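Local coordinates for uncharacterized lipoprotein yjhA (PDB 3CFU), which is of unknown function: a lipoprotein of Bacillus subtilis whose soluble part, captured here, belongs to a family of uncharacterised domains and probably sits outside the cell membrane, at residues A[12-17]-A[54-59]; A[18-23]-A[49-54]; A[68-73]-A[106-111]; A[125-130]-A[141-146]. All blocks are in the same frame, centred on the assembly; numbering follows the deposited sequence.

Interaction 1 (A[12-17]-A[54-59]); sequences HTNFTV and TMENIG
Asn14 and Thr16 exchange backbone hydrogen bonds with Glu56 and Thr54, two in each pair. Asn14 N gives to Glu56 O at 2.8 Å and Glu56 N returns the bond to Asn14 O; Thr16 and Thr54 do the same, with Thr54 N 2.8 Å from Thr16 O. A fifth bond, nearly straight at 168°, runs from Ile58 N to His12 O and carries the pairing past the end of the strand. In the intervening pairs, weaker CA-H...O contacts fill in: Phe15 CA lies 3.4 Å from Thr54 O.

This ladder is the central seam of a four-stranded antiparallel sheet, where strand 13-23 lies between 7-10 and 47-57, and 103-112 follows on the far side of 47-57. The face bearing Thr13, Phe15 and Met55 is the buried one. There the selenomethionine at Met55 brings CG to the edge of the Phe15 ring, 4.0 Å from CD1 and close to the ring plane, while its bend at chi3 (65°) turns CE to within 4.1 Å of Thr13 CG2. Tyr124 of the other sheet stacks on Phe15, and its hydroxyl meets Thr13 OG1, which also bonds to Ala10 O.

Side chains of the more exposed face run alongside one another. Thr16 CG2 rests 3.5 Å from Thr54 CB, and Thr54 OG1 is engaged by the hydroxyl of Thr105. Asn14 and Glu56 point the same way with amide and carboxylate planes 83° apart, whereas the Ile58 side chain crosses that of Asn14 at about a right angle, its CD1 3.7 Å from ND2.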
# COMPACT_ATOMS: atom_id res chain seq x y z
N HIS A 12 -14.83 4.27 -0.53
CA HIS A 12 -15.02 5.66 -0.93
C HIS A 12 -13.82 6.21 -1.69
O HIS A 12 -13.62 7.42 -1.77
CB HIS A 12 -15.30 6.53 0.29
CG HIS A 12 -16.63 6.27 0.91
ND1 HIS A 12 -17.81 6.72 0.36
CD2 HIS A 12 -16.98 5.56 2.01
CE1 HIS A 12 -18.83 6.30 1.08
NE2 HIS A 12 -18.35 5.59 2.09
N THR A 13 -13.03 5.30 -2.25
CA THR A 13 -11.84 5.68 -3.00
C THR A 13 -11.74 4.91 -4.32
O THR A 13 -12.40 3.90 -4.49
CB THR A 13 -10.54 5.32 -2.22
OG1 THR A 13 -10.44 3.90 -2.10
CG2 THR A 13 -10.53 5.94 -0.84
N ASN A 14 -10.94 5.43 -5.26
CA ASN A 14 -10.65 4.69 -6.50
C ASN A 14 -9.20 4.40 -6.15
O ASN A 14 -8.48 5.30 -5.73
CB ASN A 14 -10.67 5.54 -7.77
CG ASN A 14 -12.05 5.74 -8.34
OD1 ASN A 14 -12.30 6.72 -9.04
ND2 ASN A 14 -12.96 4.80 -8.07
N PHE A 15 -8.77 3.17 -6.34
CA PHE A 15 -7.42 2.79 -5.98
C PHE A 15 -6.64 2.14 -7.10
O PHE A 15 -7.20 1.39 -7.90
CB PHE A 15 -7.49 1.80 -4.81
CG PHE A 15 -6.16 1.25 -4.41
CD1 PHE A 15 -5.30 2.01 -3.62
CD2 PHE A 15 -5.76 -0.00 -4.84
CE1 PHE A 15 -4.06 1.52 -3.28
CE2 PHE A 15 -4.52 -0.50 -4.49
CZ PHE A 15 -3.67 0.27 -3.71
N THR A 16 -5.35 2.40 -7.15
CA THR A 16 -4.56 1.80 -8.20
C THR A 16 -3.11 1.54 -7.82
O THR A 16 -2.50 2.31 -7.08
CB THR A 16 -4.59 2.68 -9.50
OG1 THR A 16 -3.56 2.26 -10.40
CG2 THR A 16 -4.41 4.13 -9.17
N VAL A 17 -2.59 0.42 -8.30
CA VAL A 17 -1.19 0.08 -8.08
C VAL A 17 -0.55 0.50 -9.41
O VAL A 17 -0.84 -0.07 -10.46
CB VAL A 17 -0.97 -1.44 -7.87
CG1 VAL A 17 0.51 -1.71 -7.63
CG2 VAL A 17 -1.79 -1.93 -6.68
N THR A 54 -1.93 4.79 -5.80
CA THR A 54 -2.66 6.05 -5.80
C THR A 54 -4.04 5.85 -5.20
O THR A 54 -4.71 4.86 -5.49
CB THR A 54 -2.86 6.61 -7.24
OG1 THR A 54 -1.60 7.03 -7.76
CG2 THR A 54 -3.83 7.79 -7.23
N MSE A 55 -4.44 6.79 -4.35
CA MSE A 55 -5.75 6.78 -3.71
C MSE A 55 -6.51 8.03 -4.11
O MSE A 55 -5.99 9.15 -4.00
CB MSE A 55 -5.63 6.77 -2.18
CG MSE A 55 -5.23 5.44 -1.59
SE MSE A 55 -5.02 5.45 0.34
CE MSE A 55 -6.84 5.82 0.89
N GLU A 56 -7.73 7.85 -4.59
CA GLU A 56 -8.55 8.98 -4.97
C GLU A 56 -9.83 8.99 -4.15
O GLU A 56 -10.62 8.04 -4.20
CB GLU A 56 -8.90 8.93 -6.46
CG GLU A 56 -9.95 9.95 -6.90
CD GLU A 56 -10.22 9.86 -8.40
OE1 GLU A 56 -9.45 9.16 -9.10
OE2 GLU A 56 -11.20 10.48 -8.89
N ASN A 57 -10.02 10.07 -3.39
CA ASN A 57 -11.22 10.19 -2.58
C ASN A 57 -12.37 10.65 -3.47
O ASN A 57 -12.31 11.72 -4.08
CB ASN A 57 -10.98 11.20 -1.45
CG ASN A 57 -12.14 11.25 -0.49
OD1 ASN A 57 -12.09 11.94 0.53
ND2 ASN A 57 -13.20 10.52 -0.81
N ILE A 58 -13.40 9.82 -3.55
CA ILE A 58 -14.59 10.08 -4.36
C ILE A 58 -15.82 10.17 -3.47
O ILE A 58 -16.96 10.07 -3.93
CB ILE A 58 -14.81 8.98 -5.43
CG1 ILE A 58 -14.85 7.60 -4.76
CG2 ILE A 58 -13.70 9.02 -6.48
CD1 ILE A 58 -15.21 6.49 -5.73
N GLY A 59 -15.58 10.33 -2.18
CA GLY A 59 -16.68 10.47 -1.24
C GLY A 59 -16.72 11.91 -0.76
O GLY A 59 -15.85 12.71 -1.11

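Interaction 2 (A[18-23]-A[49-54]); sequences NKVDRV and LIIEVT
Glu52 faces both Asn18 and Lys19, and its side chain can be followed out between them. CB lies 4.1 Å from Asn18 CB. CG, anti to the backbone N (chi1 -178°), passes beside Asn18 CB; the chain runs on extended, and CD comes 4.0 Å from Lys19 CD. Of the two carboxylate oxygens, OE1 touches Lys19 CD at 3.3 Å and stands 4.0 Å from Lys19 NZ, an attraction longer than a salt bridge; NZ also makes a weak salt bridge to Asp21 OD2. The other oxygen, OE2, is held by Arg91. An alanine in place of Glu52 would probably leave Arg91 without this salt-bridge partner and Lys19 with less opposing charge nearby.

On the face that carries Val20, Ile51 and Leu49, Val20 and Ile51 lie side by side, CG2 to CG1 at 4.0 Å. Farther along, Ile50 CD1 folds over the Asp21 carbonyl, 3.2 Å from its O.

The backbone explains the double facing of Glu52. Asn18 N gives to Glu52 O at 2.7 Å, but Glu52 N gives to Lys19 O at 3.1 Å, in a straight bond of 170°. Two residues thus stand opposite one, which is the signature of a beta bulge in a long antiparallel strand pair.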
# COMPACT_ATOMS: atom_id res chain seq x y z
N ASN A 18 0.30 1.52 -9.36
CA ASN A 18 0.95 2.05 -10.56
C ASN A 18 2.04 1.13 -11.11
O ASN A 18 1.84 0.46 -12.12
CB ASN A 18 1.52 3.43 -10.27
CG ASN A 18 0.44 4.43 -9.87
OD1 ASN A 18 0.69 5.37 -9.11
ND2 ASN A 18 -0.76 4.23 -10.40
N LYS A 19 3.20 1.11 -10.46
CA LYS A 19 4.30 0.26 -10.91
C LYS A 19 4.97 -0.45 -9.76
O LYS A 19 4.74 -0.14 -8.58
CB LYS A 19 5.39 1.08 -11.62
CG LYS A 19 4.96 2.43 -12.14
CD LYS A 19 5.50 3.55 -11.28
CE LYS A 19 7.01 3.71 -11.45
NZ LYS A 19 7.53 4.76 -10.54
N VAL A 20 5.82 -1.42 -10.11
CA VAL A 20 6.61 -2.13 -9.12
C VAL A 20 8.07 -2.09 -9.57
O VAL A 20 8.47 -2.81 -10.49
CB VAL A 20 6.21 -3.61 -8.94
CG1 VAL A 20 7.11 -4.24 -7.88
CG2 VAL A 20 4.76 -3.72 -8.50
N ASP A 21 8.86 -1.23 -8.94
CA ASP A 21 10.27 -1.18 -9.28
C ASP A 21 10.97 -2.08 -8.24
O ASP A 21 10.41 -2.37 -7.19
CB ASP A 21 10.80 0.26 -9.22
CG ASP A 21 10.00 1.22 -10.11
OD1 ASP A 21 9.68 0.84 -11.26
OD2 ASP A 21 9.69 2.36 -9.67
N ARG A 22 12.17 -2.55 -8.56
CA ARG A 22 12.94 -3.39 -7.65
C ARG A 22 14.34 -2.80 -7.55
O ARG A 22 14.90 -2.36 -8.56
CB ARG A 22 13.05 -4.83 -8.18
CG ARG A 22 11.74 -5.57 -8.41
CD ARG A 22 11.85 -6.51 -9.61
NE ARG A 22 12.12 -5.77 -10.84
CZ ARG A 22 12.67 -6.30 -11.93
NH1 ARG A 22 13.03 -7.58 -11.95
NH2 ARG A 22 12.87 -5.54 -13.02
N VAL A 23 14.90 -2.77 -6.35
CA VAL A 23 16.26 -2.26 -6.17
C VAL A 23 17.06 -3.38 -5.50
O VAL A 23 16.48 -4.33 -4.97
CB VAL A 23 16.32 -1.00 -5.25
CG1 VAL A 23 16.17 -1.39 -3.78
CG2 VAL A 23 17.64 -0.28 -5.47
N LEU A 49 10.87 -4.68 -3.14
CA LEU A 49 9.80 -4.18 -4.00
C LEU A 49 9.50 -2.71 -3.62
O LEU A 49 9.57 -2.32 -2.45
CB LEU A 49 8.52 -5.00 -3.79
CG LEU A 49 8.52 -6.39 -4.44
CD1 LEU A 49 9.86 -7.07 -4.21
CD2 LEU A 49 7.38 -7.23 -3.88
N ILE A 50 9.21 -1.90 -4.63
CA ILE A 50 8.84 -0.51 -4.42
C ILE A 50 7.54 -0.31 -5.17
O ILE A 50 7.54 0.08 -6.33
CB ILE A 50 9.86 0.49 -4.99
CG1 ILE A 50 11.22 0.31 -4.31
CG2 ILE A 50 9.35 1.91 -4.79
CD1 ILE A 50 11.93 -0.96 -4.71
N ILE A 51 6.43 -0.58 -4.49
CA ILE A 51 5.12 -0.44 -5.10
C ILE A 51 4.60 0.98 -4.95
O ILE A 51 4.57 1.53 -3.84
CB ILE A 51 4.10 -1.41 -4.46
CG1 ILE A 51 4.58 -2.85 -4.64
CG2 ILE A 51 2.73 -1.24 -5.10
CD1 ILE A 51 3.87 -3.86 -3.77
N GLU A 52 4.25 1.59 -6.08
CA GLU A 52 3.70 2.94 -6.07
C GLU A 52 2.20 2.76 -6.26
O GLU A 52 1.77 2.04 -7.16
CB GLU A 52 4.27 3.79 -7.22
CG GLU A 52 3.75 5.21 -7.21
CD GLU A 52 4.22 6.02 -8.39
OE1 GLU A 52 3.78 5.75 -9.53
OE2 GLU A 52 5.05 6.94 -8.19
N VAL A 53 1.42 3.41 -5.40
CA VAL A 53 -0.04 3.31 -5.46
C VAL A 53 -0.67 4.71 -5.41
O VAL A 53 -0.02 5.69 -5.03
CB VAL A 53 -0.60 2.45 -4.27
CG1 VAL A 53 0.02 1.06 -4.29
CG2 VAL A 53 -0.31 3.11 -2.94
N THR A 54 -1.93 4.79 -5.80
CA THR A 54 -2.66 6.05 -5.80
C THR A 54 -4.04 5.85 -5.20
O THR A 54 -4.71 4.86 -5.49
CB THR A 54 -2.86 6.61 -7.24
OG1 THR A 54 -1.60 7.03 -7.76
CG2 THR A 54 -3.83 7.79 -7.23

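Interaction 3 (A[68-73]-A[106-111]); sequences IGFDLR and GVLSYV
The ring of Tyr110 has one face covered by Leu72. Leu72 CB sits over the middle of the ring, 3.7 Å above its plane, a CH-pi contact only 10° off the ring normal. The CD2 methyl of the same leucine continues across that face toward the ring's root, reaching Tyr110 CG at 3.4 Å and CD2 at 3.6 Å. Leu72 thus crosses the tyrosine obliquely, its CB over the ring centre and its CD2 methyl over Tyr110 CG and towards Tyr110 CB. With Tyr110 CG anti to its own carbonyl carbon (chi1 -53°), the root of the ring stands where Leu72 CD2 reaches it. At the far end, the hydroxyl comes near the backbone of strand 70-73, with OH 4.1 Å from Asp71 N.

The second flat group, the ring of Phe70, belongs to the opposing strand. Leu108 places CD1 on the side of one face, while its CD2 makes the nearest approach, 3.6 Å from Phe70 CD2 and 3.7 Å from CG. The two side chains cross at about a right angle. Asp71, between Phe70 and Leu72, turns away from this interface and finds Ser79 as its partner.

With axes 8.8 Å apart and 34° between their directions, these two strands meet face to face through side chains, as in a beta sandwich. Strand 70-73 is an outer strand of the three-stranded sheet and 103-112 an outer strand of the four-stranded one. Strand 47-57 widens the core, with Leu49 and Ile51 against Leu72 and Met55 against Phe70; from strand 121-124, Leu122 meets Leu72 and Leu108, and the Tyr124 ring meets Phe70.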
# COMPACT_ATOMS: atom_id res chain seq x y z
N ILE A 68 -1.30 1.44 7.56
CA ILE A 68 -1.87 0.20 8.09
C ILE A 68 -2.94 -0.43 7.20
O ILE A 68 -3.31 -1.59 7.39
CB ILE A 68 -2.50 0.39 9.50
CG1 ILE A 68 -3.62 1.44 9.45
CG2 ILE A 68 -1.40 0.78 10.51
CD1 ILE A 68 -4.49 1.48 10.69
N GLY A 69 -3.41 0.31 6.22
CA GLY A 69 -4.44 -0.22 5.35
C GLY A 69 -3.86 -1.11 4.27
O GLY A 69 -4.58 -1.61 3.42
N PHE A 70 -2.55 -1.31 4.32
CA PHE A 70 -1.88 -2.11 3.31
C PHE A 70 -1.17 -3.35 3.83
O PHE A 70 -0.72 -3.40 4.97
CB PHE A 70 -0.87 -1.24 2.57
CG PHE A 70 -1.50 -0.11 1.83
CD1 PHE A 70 -1.62 1.15 2.41
CD2 PHE A 70 -2.04 -0.32 0.57
CE1 PHE A 70 -2.27 2.18 1.75
CE2 PHE A 70 -2.69 0.71 -0.10
CZ PHE A 70 -2.81 1.96 0.49
N ASP A 71 -1.06 -4.35 2.97
CA ASP A 71 -0.40 -5.59 3.34
C ASP A 71 -0.02 -6.40 2.11
O ASP A 71 -0.74 -6.39 1.11
CB ASP A 71 -1.33 -6.40 4.25
CG ASP A 71 -0.67 -7.64 4.80
OD1 ASP A 71 0.56 -7.63 4.97
OD2 ASP A 71 -1.39 -8.63 5.08
N LEU A 72 1.12 -7.07 2.19
CA LEU A 72 1.62 -7.90 1.11
C LEU A 72 1.59 -9.35 1.58
O LEU A 72 2.10 -9.68 2.65
CB LEU A 72 3.06 -7.51 0.75
CG LEU A 72 3.58 -7.93 -0.63
CD1 LEU A 72 2.92 -7.08 -1.71
CD2 LEU A 72 5.10 -7.76 -0.67
N ARG A 73 0.99 -10.22 0.77
CA ARG A 73 0.89 -11.63 1.13
C ARG A 73 1.65 -12.55 0.16
O ARG A 73 1.89 -12.18 -1.00
CB ARG A 73 -0.59 -12.02 1.21
CG ARG A 73 -1.33 -11.31 2.35
CD ARG A 73 -2.84 -11.55 2.34
NE ARG A 73 -3.51 -10.70 3.33
CZ ARG A 73 -4.80 -10.38 3.30
NH1 ARG A 73 -5.58 -10.84 2.33
NH2 ARG A 73 -5.31 -9.57 4.23
N GLY A 106 1.89 7.46 -3.49
CA GLY A 106 3.00 7.13 -2.62
C GLY A 106 3.51 5.72 -2.81
O GLY A 106 2.97 4.95 -3.61
N VAL A 107 4.54 5.35 -2.05
CA VAL A 107 5.11 4.03 -2.21
C VAL A 107 5.10 3.15 -0.96
O VAL A 107 5.12 3.64 0.17
CB VAL A 107 6.58 4.15 -2.75
CG1 VAL A 107 6.57 4.81 -4.14
CG2 VAL A 107 7.43 5.00 -1.79
N LEU A 108 5.04 1.84 -1.19
CA LEU A 108 5.06 0.81 -0.15
C LEU A 108 6.31 0.00 -0.50
O LEU A 108 6.65 -0.12 -1.68
CB LEU A 108 3.83 -0.11 -0.24
CG LEU A 108 2.49 0.25 0.40
CD1 LEU A 108 2.37 1.75 0.56
CD2 LEU A 108 1.36 -0.29 -0.48
N SER A 109 6.99 -0.55 0.49
CA SER A 109 8.20 -1.32 0.22
C SER A 109 8.32 -2.59 1.05
O SER A 109 7.94 -2.62 2.22
CB SER A 109 9.43 -0.44 0.44
OG SER A 109 10.51 -0.86 -0.38
N TYR A 110 8.85 -3.64 0.43
CA TYR A 110 9.01 -4.94 1.08
C TYR A 110 10.24 -5.67 0.57
O TYR A 110 10.65 -5.49 -0.58
CB TYR A 110 7.78 -5.81 0.80
CG TYR A 110 6.47 -5.16 1.13
CD1 TYR A 110 5.88 -5.32 2.39
CD2 TYR A 110 5.80 -4.37 0.19
CE1 TYR A 110 4.67 -4.72 2.70
CE2 TYR A 110 4.59 -3.76 0.49
CZ TYR A 110 4.03 -3.94 1.75
OH TYR A 110 2.85 -3.31 2.06
N VAL A 111 10.81 -6.52 1.41
CA VAL A 111 11.98 -7.30 1.04
C VAL A 111 11.55 -8.74 0.80
O VAL A 111 10.92 -9.38 1.66
CB VAL A 111 13.04 -7.25 2.14
CG1 VAL A 111 13.63 -5.85 2.20
CG2 VAL A 111 12.42 -7.61 3.49

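Interaction 4 (A[125-130]-A[141-146]); sequences NPFLAD and KDDIDY
An N-cap joins this contact together: Asn125 caps the short helix 126-129 with its OD1 and reaches Asp143 and Asp145 with its ND2. With CG anti to the backbone N (chi1 -171°), the amide is set between the helix start and the two aspartates. OD1 accepts from Leu128 N at 3.2 Å, the donor standing well above the amide plane, and more weakly from Phe127 N. On the other branch, ND2 gives one bond to Asp143 OD1 at 3.1 Å, nearly in line with that carboxylate's C-O bond. A second goes to Asp145 OD1 at 3.2 Å, approached from above the carboxylate plane. Two acidic groups thus share one amide donor. An alanine in place of Asn125 would probably leave the first turn of the helix uncapped and both aspartates without this neutral donor between them.

An inverse gamma turn centred on Asp143 offers its backbone to Phe127, whose CB lies 3.5 Å from Asp143 CA. Pro126 CD meets the edge of the Tyr146 ring, 3.6 Å from CE1. A water donates to both Pro126 O and Asp142 OD2, linking the first helical turn to the 3-10 segment.

The helix leaves directly from strand 121-124, and Tyr146 starts strand 146-149, its neighbour in the three-stranded sheet. Backbone bonds join Tyr146 to Tyr124 and Asn125 to Gly69, while Ala129 rests on the Tyr124 side chain.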
# COMPACT_ATOMS: atom_id res chain seq x y z
N ASN A 125 -7.40 -2.49 2.04
CA ASN A 125 -8.69 -2.45 2.73
C ASN A 125 -8.97 -0.96 2.99
O ASN A 125 -8.33 -0.33 3.84
CB ASN A 125 -8.65 -3.23 4.06
CG ASN A 125 -10.04 -3.38 4.67
OD1 ASN A 125 -10.77 -2.40 4.88
ND2 ASN A 125 -10.42 -4.63 4.96
N PRO A 126 -9.92 -0.38 2.24
CA PRO A 126 -10.28 1.04 2.38
C PRO A 126 -10.78 1.45 3.76
O PRO A 126 -10.57 2.58 4.19
CB PRO A 126 -11.28 1.28 1.25
CG PRO A 126 -11.88 -0.08 1.01
CD PRO A 126 -10.73 -1.05 1.21
N PHE A 127 -11.45 0.55 4.46
CA PHE A 127 -11.92 0.87 5.80
C PHE A 127 -10.68 0.99 6.71
O PHE A 127 -10.56 1.93 7.49
CB PHE A 127 -12.87 -0.22 6.31
CG PHE A 127 -13.40 0.03 7.69
CD1 PHE A 127 -14.25 1.09 7.94
CD2 PHE A 127 -13.04 -0.80 8.75
CE1 PHE A 127 -14.75 1.33 9.22
CE2 PHE A 127 -13.53 -0.57 10.04
CZ PHE A 127 -14.38 0.49 10.27
N LEU A 128 -9.75 0.05 6.59
CA LEU A 128 -8.52 0.07 7.38
C LEU A 128 -7.64 1.26 6.99
O LEU A 128 -7.04 1.88 7.87
CB LEU A 128 -7.73 -1.23 7.16
CG LEU A 128 -7.80 -2.40 8.17
CD1 LEU A 128 -6.91 -2.11 9.38
CD2 LEU A 128 -9.25 -2.62 8.59
N ALA A 129 -7.57 1.56 5.70
CA ALA A 129 -6.75 2.66 5.18
C ALA A 129 -7.22 4.03 5.60
O ALA A 129 -6.44 4.98 5.59
CB ALA A 129 -6.70 2.62 3.64
N ASP A 130 -8.49 4.14 5.93
CA ASP A 130 -9.05 5.42 6.34
C ASP A 130 -9.22 5.43 7.85
O ASP A 130 -10.04 4.70 8.40
CB ASP A 130 -10.37 5.67 5.63
CG ASP A 130 -10.96 7.03 5.95
OD1 ASP A 130 -10.37 7.76 6.78
OD2 ASP A 130 -12.01 7.36 5.35
N LYS A 141 -19.24 -0.76 6.11
CA LYS A 141 -19.50 -1.56 4.92
C LYS A 141 -18.29 -1.63 3.97
O LYS A 141 -18.18 -2.55 3.16
CB LYS A 141 -20.72 -1.02 4.17
CG LYS A 141 -22.04 -1.25 4.91
CD LYS A 141 -23.23 -0.83 4.04
CE LYS A 141 -24.56 -1.29 4.63
NZ LYS A 141 -25.20 -0.24 5.48
N ASP A 142 -17.39 -0.66 4.08
CA ASP A 142 -16.20 -0.62 3.24
C ASP A 142 -15.15 -1.64 3.68
O ASP A 142 -14.17 -1.86 2.98
CB ASP A 142 -15.56 0.78 3.27
CG ASP A 142 -16.45 1.85 2.67
OD1 ASP A 142 -17.36 1.50 1.89
OD2 ASP A 142 -16.23 3.04 2.98
N ASP A 143 -15.36 -2.24 4.85
CA ASP A 143 -14.42 -3.21 5.40
C ASP A 143 -14.35 -4.47 4.53
O ASP A 143 -15.01 -5.47 4.82
CB ASP A 143 -14.86 -3.58 6.82
CG ASP A 143 -13.76 -4.26 7.63
OD1 ASP A 143 -12.73 -4.67 7.05
OD2 ASP A 143 -13.95 -4.38 8.86
N ILE A 144 -13.55 -4.39 3.46
CA ILE A 144 -13.37 -5.51 2.53
C ILE A 144 -11.96 -5.44 1.93
O ILE A 144 -11.46 -4.36 1.63
CB ILE A 144 -14.44 -5.46 1.39
CG1 ILE A 144 -15.79 -5.90 1.95
CG2 ILE A 144 -14.03 -6.35 0.22
CD1 ILE A 144 -16.82 -6.16 0.91
N ASP A 145 -11.31 -6.60 1.79
CA ASP A 145 -9.96 -6.68 1.22
C ASP A 145 -10.00 -6.69 -0.31
O ASP A 145 -10.86 -7.33 -0.91
CB ASP A 145 -9.24 -7.97 1.66
CG ASP A 145 -8.84 -7.99 3.13
OD1 ASP A 145 -8.63 -6.92 3.73
OD2 ASP A 145 -8.69 -9.10 3.67
N TYR A 146 -9.07 -5.99 -0.95
CA TYR A 146 -8.99 -5.93 -2.41
C TYR A 146 -7.60 -6.39 -2.78
O TYR A 146 -6.61 -5.79 -2.36
CB TYR A 146 -9.21 -4.51 -2.94
CG TYR A 146 -10.62 -4.02 -2.75
CD1 TYR A 146 -11.03 -3.43 -1.56
CD2 TYR A 146 -11.57 -4.19 -3.77
CE1 TYR A 146 -12.34 -3.02 -1.38
CE2 TYR A 146 -12.88 -3.79 -3.60
CZ TYR A 146 -13.26 -3.20 -2.41
OH TYR A 146 -14.57 -2.80 -2.26
O HOH W 1 -13.51 3.60 4.65

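Overall arrangement
Interactions 1 and 2 are successive stretches of the same strand pair, 13-23 with 47-57, their centres about 17 Å apart and Thr54 common to both; along the chain, interaction 1 brackets interaction 2. Interactions 3 and 4 follow in series. Strand 103-112 continues the first sheet beyond 47-57, and interaction 3, about 10 Å from interaction 2 between centres, joins that sheet to the one containing 70-73. Phe70 touches Phe15 and Met55, so interaction 1 shares this core. Interaction 4, about 21 Å from interaction 2 between centres, lies across the chain's centre from it and ties the helix after strand 121-124 to the loop leading into 146-149. Together they outline a compact beta sandwich.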